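Local coordinates for protein putative epimerase (Burkholderia cenocepacia, PDB 4LW8) that is a putative NAD(P)-dependent epimerase of the epimerase/dehydratase family, probably acting on a nucleotide sugar in the synthesis of the lipopolysaccharide O-antigen, at residues A240-A254 against S288-V300. Numbering follows the deposited sequence.
Sequences AAPAGETFNVCSERA and SLSGSRDKLRRAV
F247 is the main bump of strand 246-249, its ring lying against helix 294-300, at K295, L296 and A299. K295 drapes over one face, and L296 CA and A299 CB lie obliquely to the ring; the small A299 lets F247 CE2 come within 3.7 Å of its CB. With CG anti to the backbone N (chi1 -175°) and every later torsion extended, K295 crosses the ring at about a right angle and sets NZ above it in a cation-pi contact. K295 suits the place by its length: its NZ also donates to T246 O at 2.7 Å and forms a salt bridge with E245 OE1, while a sulfonate oxygen of a bound HEPES buffer molecule is a further partner. Strand 246-249 belongs to the central sheet of the Rossmann-type epimerase fold, pairing in parallel with strand 180-189, and helix 227-240 also packs on F247 and L296. Farther along, the C250 sulfur fills the hollow beside G291, SG lying 3.4 Å from G291 C; a glycine fits here, since a CB would clash with that sulfur. R293, the N-cap residue of the helix, bends at chi3 (59°) so that NE reaches C250 O at 2.7 Å, nearly along the C=O axis, with L296 CD2 over one guanidinium face. E252 crosses the R293 side chain at about a right angle: OE2 accepts from R293 N at 2.9 Å, and OE1, approached from above the carboxylate plane, takes R297 NH2 at 2.7 Å. N248 ND2 donates to S292 O at 3.2 Å, while its OD1 is bonded to Y140 OH.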
loop_
_atom_site.group_PDB
_atom_site.type_symbol
_atom_site.label_atom_id
_atom_site.label_comp_id
_atom_site.label_asym_id
_atom_site.label_seq_id
_atom_site.Cartn_x
_atom_site.Cartn_y
_atom_site.Cartn_z
ATOM N N ALA A 240 9.643 20.650 -15.319
ATOM C CA ALA A 240 10.847 19.830 -15.444
ATOM C C ALA A 240 10.504 18.385 -15.793
ATOM O O ALA A 240 11.314 17.679 -16.388
ATOM C CB ALA A 240 11.663 19.884 -14.153
ATOM N N ALA A 241 9.292 17.960 -15.438
ATOM C CA ALA A 241 8.833 16.585 -15.681
ATOM C C ALA A 241 9.863 15.464 -15.405
ATOM O O ALA A 241 10.141 14.649 -16.291
ATOM C CB ALA A 241 8.344 16.473 -17.112
ATOM N N PRO A 242 10.424 15.400 -14.180
ATOM C CA PRO A 242 11.384 14.314 -13.923
ATOM C C PRO A 242 10.700 12.969 -13.647
ATOM O O PRO A 242 10.592 12.546 -12.497
ATOM C CB PRO A 242 12.140 14.803 -12.693
ATOM C CG PRO A 242 11.163 15.696 -11.997
ATOM C CD PRO A 242 10.273 16.296 -13.022
ATOM N N ALA A 243 10.295 12.294 -14.712
ATOM C CA ALA A 243 9.549 11.047 -14.643
ATOM C C ALA A 243 10.224 10.016 -13.739
ATOM O O ALA A 243 11.431 9.843 -13.799
ATOM C CB ALA A 243 9.371 10.479 -16.060
ATOM N N GLY A 244 9.443 9.355 -12.889
ATOM C CA GLY A 244 9.959 8.277 -12.061
ATOM C C GLY A 244 10.526 8.718 -10.726
ATOM O O GLY A 244 10.994 7.893 -9.939
ATOM N N GLU A 245 10.480 10.018 -10.460
ATOM C CA GLU A 245 11.133 10.579 -9.276
ATOM C C GLU A 245 10.138 11.088 -8.229
ATOM O O GLU A 245 9.092 11.646 -8.575
ATOM C CB GLU A 245 12.074 11.710 -9.706
ATOM C CG GLU A 245 13.224 11.230 -10.576
ATOM C CD GLU A 245 14.105 10.227 -9.837
ATOM O OE1 GLU A 245 14.415 10.494 -8.665
ATOM O OE2 GLU A 245 14.459 9.168 -10.408
ATOM N N THR A 246 10.485 10.899 -6.954
ATOM C CA THR A 246 9.674 11.340 -5.816
ATOM C C THR A 246 10.358 12.509 -5.107
ATOM O O THR A 246 11.571 12.491 -4.927
ATOM C CB THR A 246 9.449 10.185 -4.818
ATOM O OG1 THR A 246 8.683 9.150 -5.442
ATOM C CG2 THR A 246 8.728 10.659 -3.561
ATOM N N PHE A 247 9.593 13.528 -4.721
ATOM C CA PHE A 247 10.181 14.731 -4.120
ATOM C C PHE A 247 9.453 15.192 -2.860
ATOM O O PHE A 247 8.237 15.391 -2.885
ATOM C CB PHE A 247 10.175 15.900 -5.116
ATOM C CG PHE A 247 10.994 15.665 -6.358
ATOM C CD1 PHE A 247 10.436 15.062 -7.466
ATOM C CD2 PHE A 247 12.311 16.081 -6.420
ATOM C CE1 PHE A 247 11.192 14.851 -8.611
ATOM C CE2 PHE A 247 13.077 15.875 -7.557
ATOM C CZ PHE A 247 12.520 15.257 -8.654
ATOM N N ASN A 248 10.190 15.362 -1.768
ATOM C CA ASN A 248 9.688 16.149 -0.644
ATOM C C ASN A 248 9.372 17.570 -1.115
ATOM O O ASN A 248 10.131 18.154 -1.899
ATOM C CB ASN A 248 10.716 16.215 0.490
ATOM C CG ASN A 248 10.889 14.896 1.213
ATOM O OD1 ASN A 248 10.038 14.003 1.127
ATOM N ND2 ASN A 248 11.996 14.766 1.935
ATOM N N VAL A 249 8.266 18.126 -0.642
ATOM C CA VAL A 249 7.997 19.557 -0.810
ATOM C C VAL A 249 7.764 20.112 0.591
ATOM O O VAL A 249 6.825 19.708 1.276
ATOM C CB VAL A 249 6.792 19.830 -1.753
ATOM C CG1 VAL A 249 6.511 21.329 -1.872
ATOM C CG2 VAL A 249 7.073 19.244 -3.141
ATOM N N CYS A 250 8.658 20.992 1.034
ATOM C CA CYS A 250 8.700 21.423 2.440
ATOM C C CYS A 250 9.522 22.697 2.587
ATOM O O CYS A 250 10.230 23.084 1.660
ATOM C CB CYS A 250 9.288 20.327 3.322
ATOM S SG CYS A 250 10.908 19.774 2.745
ATOM N N SER A 251 9.419 23.339 3.750
ATOM C CA SER A 251 10.077 24.624 4.000
ATOM C C SER A 251 11.483 24.421 4.548
ATOM O O SER A 251 12.290 25.334 4.518
ATOM C CB SER A 251 9.272 25.461 5.003
ATOM O OG SER A 251 9.475 24.977 6.336
ATOM N N GLU A 252 11.732 23.228 5.083
ATOM C CA GLU A 252 12.976 22.883 5.783
ATOM C C GLU A 252 13.106 23.644 7.103
ATOM O O GLU A 252 14.153 23.624 7.733
ATOM C CB GLU A 252 14.214 23.148 4.916
ATOM C CG GLU A 252 14.272 22.322 3.647
ATOM C CD GLU A 252 15.555 22.546 2.865
ATOM O OE1 GLU A 252 16.002 23.711 2.773
ATOM O OE2 GLU A 252 16.114 21.557 2.341
ATOM N N ARG A 253 12.043 24.309 7.530
ATOM C CA ARG A 253 12.057 24.901 8.860
ATOM C C ARG A 253 10.963 24.302 9.733
ATOM O O ARG A 253 9.817 24.163 9.308
ATOM C CB ARG A 253 11.896 26.415 8.791
ATOM C CG ARG A 253 11.921 27.049 10.166
ATOM C CD ARG A 253 12.269 28.511 10.103
ATOM N NE ARG A 253 12.191 29.119 11.424
ATOM C CZ ARG A 253 12.459 30.394 11.673
ATOM N NH1 ARG A 253 12.829 31.195 10.685
ATOM N NH2 ARG A 253 12.360 30.867 12.909
ATOM N N ALA A 254 11.338 23.953 10.958
ATOM C CA ALA A 254 10.415 23.378 11.923
ATOM C C ALA A 254 10.031 24.404 12.988
ATOM O O ALA A 254 10.893 25.032 13.594
ATOM C CB ALA A 254 11.028 22.145 12.573
ATOM N N SER A 288 10.891 16.887 17.298
ATOM C CA SER A 288 11.132 17.647 16.085
ATOM C C SER A 288 11.255 16.740 14.868
ATOM O O SER A 288 11.967 15.729 14.881
ATOM C CB SER A 288 12.393 18.505 16.227
ATOM O OG SER A 288 12.541 19.371 15.117
ATOM N N LEU A 289 10.566 17.145 13.811
ATOM C CA LEU A 289 10.532 16.430 12.546
ATOM C C LEU A 289 10.345 17.453 11.426
ATOM O O LEU A 289 9.384 18.219 11.419
ATOM C CB LEU A 289 9.400 15.391 12.547
ATOM C CG LEU A 289 9.331 14.322 11.454
ATOM C CD1 LEU A 289 8.591 13.098 11.965
ATOM C CD2 LEU A 289 8.638 14.860 10.218
ATOM N N SER A 290 11.258 17.463 10.468
ATOM C CA SER A 290 11.129 18.390 9.349
ATOM C C SER A 290 11.645 17.731 8.086
ATOM O O SER A 290 12.211 16.640 8.143
ATOM C CB SER A 290 11.887 19.686 9.635
ATOM O OG SER A 290 13.250 19.395 9.904
ATOM N N GLY A 291 11.446 18.388 6.950
ATOM C CA GLY A 291 11.838 17.806 5.685
ATOM C C GLY A 291 13.038 18.479 5.060
ATOM O O GLY A 291 13.296 19.658 5.294
ATOM N N SER A 292 13.768 17.720 4.254
ATOM C CA SER A 292 14.763 18.288 3.352
ATOM C C SER A 292 14.208 18.367 1.934
ATOM O O SER A 292 13.740 17.360 1.398
ATOM C CB SER A 292 16.044 17.449 3.358
ATOM O OG SER A 292 16.845 17.747 2.223
ATOM N N ARG A 293 14.296 19.542 1.313
ATOM C CA ARG A 293 13.895 19.690 -0.082
ATOM C C ARG A 293 15.132 19.802 -0.980
ATOM O O ARG A 293 15.087 20.388 -2.069
ATOM C CB ARG A 293 12.975 20.908 -0.279
ATOM C CG ARG A 293 13.614 22.289 -0.066
ATOM C CD ARG A 293 12.937 23.351 -0.962
ATOM N NE ARG A 293 11.499 23.460 -0.699
ATOM C CZ ARG A 293 10.613 24.005 -1.534
ATOM N NH1 ARG A 293 11.012 24.497 -2.699
ATOM N NH2 ARG A 293 9.324 24.057 -1.209
ATOM N N ASP A 294 16.246 19.257 -0.514
ATOM C CA ASP A 294 17.477 19.331 -1.295
ATOM C C ASP A 294 17.374 18.626 -2.649
ATOM O O ASP A 294 17.975 19.070 -3.632
ATOM C CB ASP A 294 18.647 18.753 -0.529
ATOM C CG ASP A 294 19.955 19.059 -1.200
ATOM O OD1 ASP A 294 20.287 20.262 -1.284
ATOM O OD2 ASP A 294 20.620 18.117 -1.682
ATOM N N LYS A 295 16.639 17.518 -2.708
ATOM C CA LYS A 295 16.484 16.834 -3.985
ATOM C C LYS A 295 15.701 17.716 -4.971
ATOM O O LYS A 295 16.064 17.834 -6.143
ATOM C CB LYS A 295 15.793 15.483 -3.809
ATOM C CG LYS A 295 15.711 14.665 -5.094
ATOM C CD LYS A 295 14.816 13.448 -4.903
ATOM C CE LYS A 295 14.763 12.594 -6.170
ATOM N NZ LYS A 295 13.846 11.432 -5.996
ATOM N N LEU A 296 14.617 18.319 -4.489
ATOM C CA LEU A 296 13.835 19.257 -5.286
ATOM C C LEU A 296 14.697 20.430 -5.764
ATOM O O LEU A 296 14.658 20.816 -6.936
ATOM C CB LEU A 296 12.640 19.765 -4.480
ATOM C CG LEU A 296 11.769 20.867 -5.090
ATOM C CD1 LEU A 296 11.020 20.371 -6.317
ATOM C CD2 LEU A 296 10.780 21.389 -4.044
ATOM N N ARG A 297 15.478 20.992 -4.850
ATOM C CA ARG A 297 16.314 22.145 -5.163
ATOM C C ARG A 297 17.293 21.806 -6.290
ATOM O O ARG A 297 17.459 22.580 -7.240
ATOM C CB ARG A 297 17.054 22.610 -3.895
ATOM C CG ARG A 297 18.028 23.770 -4.073
ATOM C CD ARG A 297 18.779 24.056 -2.762
ATOM N NE ARG A 297 17.859 24.502 -1.712
ATOM C CZ ARG A 297 17.559 23.814 -0.610
ATOM N NH1 ARG A 297 18.098 22.621 -0.388
ATOM N NH2 ARG A 297 16.706 24.324 0.271
ATOM N N ARG A 298 17.900 20.630 -6.217
ATOM C CA ARG A 298 18.850 20.219 -7.243
ATOM C C ARG A 298 18.168 19.988 -8.588
ATOM O O ARG A 298 18.804 20.110 -9.625
ATOM C CB ARG A 298 19.600 18.967 -6.791
ATOM C CG ARG A 298 20.606 19.259 -5.679
ATOM C CD ARG A 298 21.220 17.985 -5.122
ATOM N NE ARG A 298 22.214 18.258 -4.081
ATOM C CZ ARG A 298 23.500 18.511 -4.314
ATOM N NH1 ARG A 298 23.964 18.531 -5.558
ATOM N NH2 ARG A 298 24.328 18.744 -3.302
ATOM N N ALA A 299 16.877 19.669 -8.569
ATOM C CA ALA A 299 16.136 19.372 -9.799
ATOM C C ALA A 299 15.548 20.612 -10.482
ATOM O O ALA A 299 15.523 20.695 -11.710
ATOM C CB ALA A 299 15.019 18.376 -9.510
ATOM N N VAL A 300 15.055 21.565 -9.696
ATOM C CA VAL A 300 14.363 22.725 -10.261
ATOM C C VAL A 300 14.969 24.064 -9.841
ATOM O O VAL A 300 14.506 25.117 -10.278
ATOM C CB VAL A 300 12.875 22.721 -9.881
ATOM C CG1 VAL A 300 12.241 21.387 -10.251
ATOM C CG2 VAL A 300 12.702 22.973 -8.387
HETATM O O HOH W 1 12.927 17.407 -2.187
#